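Local coordinates for protein K5 lyase (Enterobacteria phage k1-5, PDB 2X3H) that cleaves, as a trimeric phage tail-spike lyase, the glycosaminoglycan-like K5 capsular polysaccharide, probably by the beta-elimination expected of a polysaccharide lyase, at residues Y130-N135 / Q159-G164; S184-P189 / C217-S222. All coordinates share one frame; numbering follows the deposited sequence.

Contact 1: residues Y130-N135 / Q159-G164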
loop_
_atom_site.group_PDB
_atom_site.type_symbol
_atom_site.label_atom_id
_atom_site.label_comp_id
_atom_site.label_asym_id
_atom_site.label_seq_id
_atom_site.Cartn_x
_atom_site.Cartn_y
_atom_site.Cartn_z
ATOM N N TYR A 130 -30.081 -10.782 21.165
ATOM C CA TYR A 130 -31.051 -11.275 20.192
ATOM C C TYR A 130 -30.689 -12.690 19.756
ATOM O O TYR A 130 -31.185 -13.655 20.342
ATOM C CB TYR A 130 -31.164 -10.304 19.012
ATOM C CG TYR A 130 -32.321 -10.542 18.055
ATOM C CD1 TYR A 130 -33.301 -11.509 18.311
ATOM C CD2 TYR A 130 -32.452 -9.762 16.907
ATOM C CE1 TYR A 130 -34.356 -11.711 17.424
ATOM C CE2 TYR A 130 -33.499 -9.951 16.026
ATOM C CZ TYR A 130 -34.450 -10.920 16.291
ATOM O OH TYR A 130 -35.491 -11.089 15.405
ATOM N N LEU A 131 -29.812 -12.816 18.760
ATOM C CA LEU A 131 -29.464 -14.115 18.191
ATOM C C LEU A 131 -28.123 -14.555 18.760
ATOM O O LEU A 131 -27.138 -13.826 18.674
ATOM C CB LEU A 131 -29.407 -14.031 16.657
ATOM C CG LEU A 131 -30.684 -13.554 15.956
ATOM C CD1 LEU A 131 -30.487 -13.423 14.447
ATOM C CD2 LEU A 131 -31.850 -14.485 16.275
ATOM N N VAL A 132 -28.093 -15.737 19.365
ATOM C CA VAL A 132 -26.852 -16.269 19.919
ATOM C C VAL A 132 -26.556 -17.649 19.348
ATOM O O VAL A 132 -27.316 -18.609 19.552
ATOM C CB VAL A 132 -26.882 -16.329 21.466
ATOM C CG1 VAL A 132 -25.581 -16.911 21.989
ATOM C CG2 VAL A 132 -27.125 -14.943 22.055
ATOM N N PHE A 133 -25.450 -17.745 18.614
ATOM C CA PHE A 133 -25.029 -19.009 18.025
ATOM C C PHE A 133 -23.867 -19.569 18.818
ATOM O O PHE A 133 -22.810 -18.943 18.909
ATOM C CB PHE A 133 -24.682 -18.827 16.541
ATOM C CG PHE A 133 -25.845 -18.355 15.723
ATOM C CD1 PHE A 133 -26.836 -19.244 15.311
ATOM C CD2 PHE A 133 -25.993 -17.006 15.430
ATOM C CE1 PHE A 133 -27.929 -18.801 14.580
ATOM C CE2 PHE A 133 -27.085 -16.550 14.692
ATOM C CZ PHE A 133 -28.057 -17.438 14.270
ATOM N N ASN A 134 -24.074 -20.739 19.423
ATOM C CA ASN A 134 -23.089 -21.292 20.331
ATOM C C ASN A 134 -22.224 -22.326 19.636
ATOM O O ASN A 134 -22.684 -23.411 19.299
ATOM C CB ASN A 134 -23.763 -21.894 21.575
ATOM C CG ASN A 134 -24.274 -20.830 22.539
ATOM O OD1 ASN A 134 -23.510 -19.986 23.021
ATOM N ND2 ASN A 134 -25.563 -20.883 22.846
ATOM N N ASN A 135 -20.971 -21.957 19.397
ATOM C CA ASN A 135 -19.989 -22.859 18.792
ATOM C C ASN A 135 -20.430 -23.544 17.500
ATOM O O ASN A 135 -20.260 -24.759 17.350
ATOM C CB ASN A 135 -19.547 -23.918 19.808
ATOM C CG ASN A 135 -18.663 -23.358 20.888
ATOM O OD1 ASN A 135 -19.009 -23.400 22.077
ATOM N ND2 ASN A 135 -17.507 -22.839 20.494
ATOM N N GLN A 159 -26.679 -7.798 18.961
ATOM C CA GLN A 159 -27.653 -8.232 17.959
ATOM C C GLN A 159 -27.410 -9.677 17.502
ATOM O O GLN A 159 -28.299 -10.524 17.610
ATOM C CB GLN A 159 -27.705 -7.275 16.760
ATOM C CG GLN A 159 -28.136 -5.854 17.092
ATOM C CD GLN A 159 -28.288 -5.005 15.841
ATOM O OE1 GLN A 159 -27.302 -4.551 15.261
ATOM N NE2 GLN A 159 -29.533 -4.778 15.422
ATOM N N VAL A 160 -26.215 -9.960 16.990
ATOM C CA VAL A 160 -25.836 -11.327 16.629
ATOM C C VAL A 160 -24.525 -11.690 17.306
ATOM O O VAL A 160 -23.524 -10.982 17.153
ATOM C CB VAL A 160 -25.655 -11.491 15.102
ATOM C CG1 VAL A 160 -25.101 -12.867 14.766
ATOM C CG2 VAL A 160 -26.969 -11.271 14.380
ATOM N N SER A 161 -24.540 -12.785 18.067
ATOM C CA SER A 161 -23.353 -13.290 18.764
ATOM C C SER A 161 -22.920 -14.626 18.177
ATOM O O SER A 161 -23.734 -15.547 18.022
ATOM C CB SER A 161 -23.640 -13.491 20.261
ATOM O OG SER A 161 -24.042 -12.290 20.889
ATOM N N LEU A 162 -21.638 -14.723 17.839
ATOM C CA LEU A 162 -20.997 -16.009 17.598
ATOM C C LEU A 162 -20.213 -16.329 18.863
ATOM O O LEU A 162 -19.082 -15.862 19.051
ATOM C CB LEU A 162 -20.077 -15.952 16.374
ATOM C CG LEU A 162 -20.750 -15.512 15.070
ATOM C CD1 LEU A 162 -19.755 -15.460 13.911
ATOM C CD2 LEU A 162 -21.957 -16.409 14.727
ATOM N N ALA A 163 -20.854 -17.083 19.755
ATOM C CA ALA A 163 -20.263 -17.452 21.031
ATOM C C ALA A 163 -19.407 -18.679 20.766
ATOM O O ALA A 163 -19.846 -19.818 20.939
ATOM C CB ALA A 163 -21.351 -17.747 22.059
ATOM N N GLY A 164 -18.189 -18.435 20.300
ATOM C CA GLY A 164 -17.379 -19.475 19.698
ATOM C C GLY A 164 -17.806 -19.701 18.258
ATOM O O GLY A 164 -18.906 -19.320 17.859
HETATM O O HOH W 1 -26.754 -11.716 20.602
#
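Phe133 meets two residues of the neighbouring strand at once. Its CE2 comes within 4.2 Å of Val160 CG1, which lies at the ring edge near the ring plane, while its CB stands 4.1 Å from Leu162 CD2. CG, anti to the carbonyl carbon and beside the backbone N (chi1 -61°), directs the ring back toward the start of the strand, and this is how it reaches Val160 as well as its direct partner Leu162. Leu131 follows on the same face, its CD1 touching Val160 CG2 at 4.1 Å, so the two methyls of the valine have different partners, CG2 the leucine methyl and CG1 the phenyl edge. Outside the pair, Phe175 packs on Val160 and Leu121 on Leu131, which marks this face as the interior one.

The other face is mixed, with Val132 and Asn134 partly exposed and Ser161 and Ala163 buried. Val132 CG1 lies 4.3 Å from the Ala163 methyl, and Asn134 OD1 comes to 3.3 Å from Ala163 CB. Ser161 reaches across through a water, which accepts from Ser161 OG and donates to Leu131 O.

The two segments run parallel in exact register, their strand axes 14° apart. Ser161 N donates to Leu131 O at 2.9 Å. At the far end the bonding is more bent: Asn135 N gives to Ala163 O with 148° at the hydrogen, from above the carbonyl plane, where Ala163 centres an inverse gamma turn. While hydrocarbon packing holds the interior face, the single water on the mixed face gives the buried Ser161 OG an acceptor and Leu131 O a second donor.

Contact 2: residues S184-P189 / C217-S222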
loop_
_atom_site.group_PDB
_atom_site.type_symbol
_atom_site.label_atom_id
_atom_site.label_comp_id
_atom_site.label_asym_id
_atom_site.label_seq_id
_atom_site.Cartn_x
_atom_site.Cartn_y
_atom_site.Cartn_z
ATOM N N SER A 184 -23.322 -4.903 17.076
ATOM C CA SER A 184 -24.179 -5.487 16.052
ATOM C C SER A 184 -23.801 -6.935 15.784
ATOM O O SER A 184 -24.653 -7.808 15.768
ATOM C CB SER A 184 -24.133 -4.659 14.761
ATOM O OG SER A 184 -24.732 -3.395 14.988
ATOM N N LEU A 185 -22.510 -7.178 15.580
ATOM C CA LEU A 185 -22.016 -8.519 15.343
ATOM C C LEU A 185 -20.769 -8.741 16.192
ATOM O O LEU A 185 -19.797 -8.010 16.058
ATOM C CB LEU A 185 -21.688 -8.700 13.855
ATOM C CG LEU A 185 -21.052 -10.034 13.435
ATOM C CD1 LEU A 185 -21.953 -11.229 13.730
ATOM C CD2 LEU A 185 -20.702 -10.002 11.954
ATOM N N ILE A 186 -20.805 -9.740 17.065
ATOM C CA ILE A 186 -19.669 -10.002 17.950
ATOM C C ILE A 186 -19.317 -11.480 17.898
ATOM O O ILE A 186 -20.185 -12.327 18.015
ATOM C CB ILE A 186 -19.953 -9.558 19.419
ATOM C CG1 ILE A 186 -18.791 -9.938 20.330
ATOM C CG2 ILE A 186 -21.249 -10.183 19.939
ATOM C CD1 ILE A 186 -18.978 -9.582 21.780
ATOM N N ALA A 187 -18.034 -11.775 17.719
ATOM C CA ALA A 187 -17.539 -13.144 17.833
ATOM C C ALA A 187 -16.543 -13.206 18.978
ATOM O O ALA A 187 -15.685 -12.324 19.108
ATOM C CB ALA A 187 -16.887 -13.583 16.525
ATOM N N TYR A 188 -16.648 -14.231 19.827
ATOM C CA TYR A 188 -15.741 -14.349 20.970
ATOM C C TYR A 188 -15.475 -15.811 21.326
ATOM O O TYR A 188 -16.162 -16.698 20.853
ATOM C CB TYR A 188 -16.275 -13.575 22.186
ATOM C CG TYR A 188 -17.685 -13.946 22.621
ATOM C CD1 TYR A 188 -18.791 -13.258 22.130
ATOM C CD2 TYR A 188 -17.909 -14.977 23.535
ATOM C CE1 TYR A 188 -20.086 -13.586 22.521
ATOM C CE2 TYR A 188 -19.206 -15.310 23.939
ATOM C CZ TYR A 188 -20.287 -14.606 23.431
ATOM O OH TYR A 188 -21.579 -14.931 23.830
ATOM N N PRO A 189 -14.441 -16.065 22.143
ATOM C CA PRO A 189 -14.128 -17.459 22.496
ATOM C C PRO A 189 -15.182 -18.050 23.417
ATOM O O PRO A 189 -15.664 -17.359 24.296
ATOM C CB PRO A 189 -12.795 -17.345 23.253
ATOM C CG PRO A 189 -12.276 -15.962 22.974
ATOM C CD PRO A 189 -13.494 -15.108 22.737
ATOM N N CYS A 217 -19.860 -1.768 15.805
ATOM C CA CYS A 217 -20.548 -2.523 14.774
ATOM C C CYS A 217 -20.086 -3.972 14.791
ATOM O O CYS A 217 -20.811 -4.846 15.244
ATOM C CB CYS A 217 -20.332 -1.882 13.403
ATOM S SG CYS A 217 -21.312 -2.649 12.102
ATOM N N VAL A 218 -18.867 -4.230 14.329
ATOM C CA VAL A 218 -18.339 -5.595 14.312
ATOM C C VAL A 218 -17.236 -5.691 15.345
ATOM O O VAL A 218 -16.349 -4.847 15.362
ATOM C CB VAL A 218 -17.699 -5.930 12.944
ATOM C CG1 VAL A 218 -16.999 -7.318 12.953
ATOM C CG2 VAL A 218 -18.727 -5.860 11.823
ATOM N N LEU A 219 -17.276 -6.729 16.172
ATOM C CA LEU A 219 -16.200 -6.997 17.123
ATOM C C LEU A 219 -15.715 -8.427 16.954
ATOM O O LEU A 219 -16.520 -9.365 17.047
ATOM C CB LEU A 219 -16.689 -6.799 18.561
ATOM C CG LEU A 219 -15.788 -7.439 19.628
ATOM C CD1 LEU A 219 -14.379 -6.860 19.556
ATOM C CD2 LEU A 219 -16.380 -7.231 21.013
ATOM N N ALA A 220 -14.418 -8.591 16.680
ATOM C CA ALA A 220 -13.779 -9.911 16.671
ATOM C C ALA A 220 -12.868 -10.001 17.887
ATOM O O ALA A 220 -11.757 -9.454 17.892
ATOM C CB ALA A 220 -12.993 -10.139 15.377
ATOM N N ASP A 221 -13.364 -10.661 18.935
ATOM C CA ASP A 221 -12.619 -10.803 20.182
ATOM C C ASP A 221 -11.795 -12.077 20.130
ATOM O O ASP A 221 -12.347 -13.184 20.161
ATOM C CB ASP A 221 -13.588 -10.848 21.370
ATOM C CG ASP A 221 -12.878 -10.955 22.715
ATOM O OD1 ASP A 221 -11.677 -11.290 22.753
ATOM O OD2 ASP A 221 -13.534 -10.703 23.755
ATOM N N SER A 222 -10.475 -11.913 20.021
ATOM C CA SER A 222 -9.542 -13.029 20.111
ATOM C C SER A 222 -9.666 -14.047 18.967
ATOM O O SER A 222 -9.336 -15.216 19.125
ATOM C CB SER A 222 -9.647 -13.704 21.488
ATOM O OG SER A 222 -9.402 -12.753 22.520
#
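Ile186 and Leu219 lie side by side and point the same way, giving the tightest side-chain packing of this strand pair: Ile186 CD1 is 3.6 Å from Leu219 CD2. Ile186 CG1 and Leu219 CG both stand anti to the backbone N (chi1 176° and 163°), and the side chains extend in the same sense from adjacent strands. Beneath them the backbones are nearly parallel, with 3° between the strand axes, and Ala187 N binds Leu219 O at 2.9 Å. The same carbonyl oxygen also receives a CA-H...O contact from Ile186 CA at 3.3 Å. On the reverse face neither Leu185 with Val218 nor Ala187 with Ala220 brings side chains into contact; the backbone joins this face, for example Leu219 N to Leu185 O.

Toward the C-terminal ends the packing changes character and the residues become partly exposed. Tyr188 CB approaches Asp221 CB at 3.9 Å, whereas its ring leads away from this strand, toward Ala163. Pro189 crosses the Asp221 side chain at about a right angle and rests its CD 3.4 Å from Asp221 O. The carboxylate is held by the residue after the strand: Ser222 OG donates to Asp221 OD1 at 2.7 Å.

At the opposite end both segments turn a corner, at Ser184-Leu185 and at Cys217, where Tyr236 bonds the Ser184 hydroxyl and packs on Cys217. Strands 186-188 and 218-221 are inner members of a parallel sheet: strand 160-163 flanks the first, strand 242-245 flanks the second, and strand 168-178 packs against Leu185 from the interior, as between stacked coils of a beta-helix.

In the fold
Contacts 1 and 2 are successive pairings in one parallel sheet, their centres about 9 Å apart, with strands 160-163 and 186-188 as direct neighbours between them. Leu162 N to Ile186 O at 2.8 Å, a probable hydrogen bond, continues the backbone pairing from one contact to the next, and Gln159 OE1 bonds Ser184 OG where they begin. Both are mostly buried, yet their apolar weight differs: contact 1 places its aromatic and leucine groups on the interior face, whereas contact 2 makes its closest apolar contact on the opposite face. More exposed residues gather toward the C-terminal ends, as amides in contact 1 and as tyrosine, proline and aspartate in contact 2.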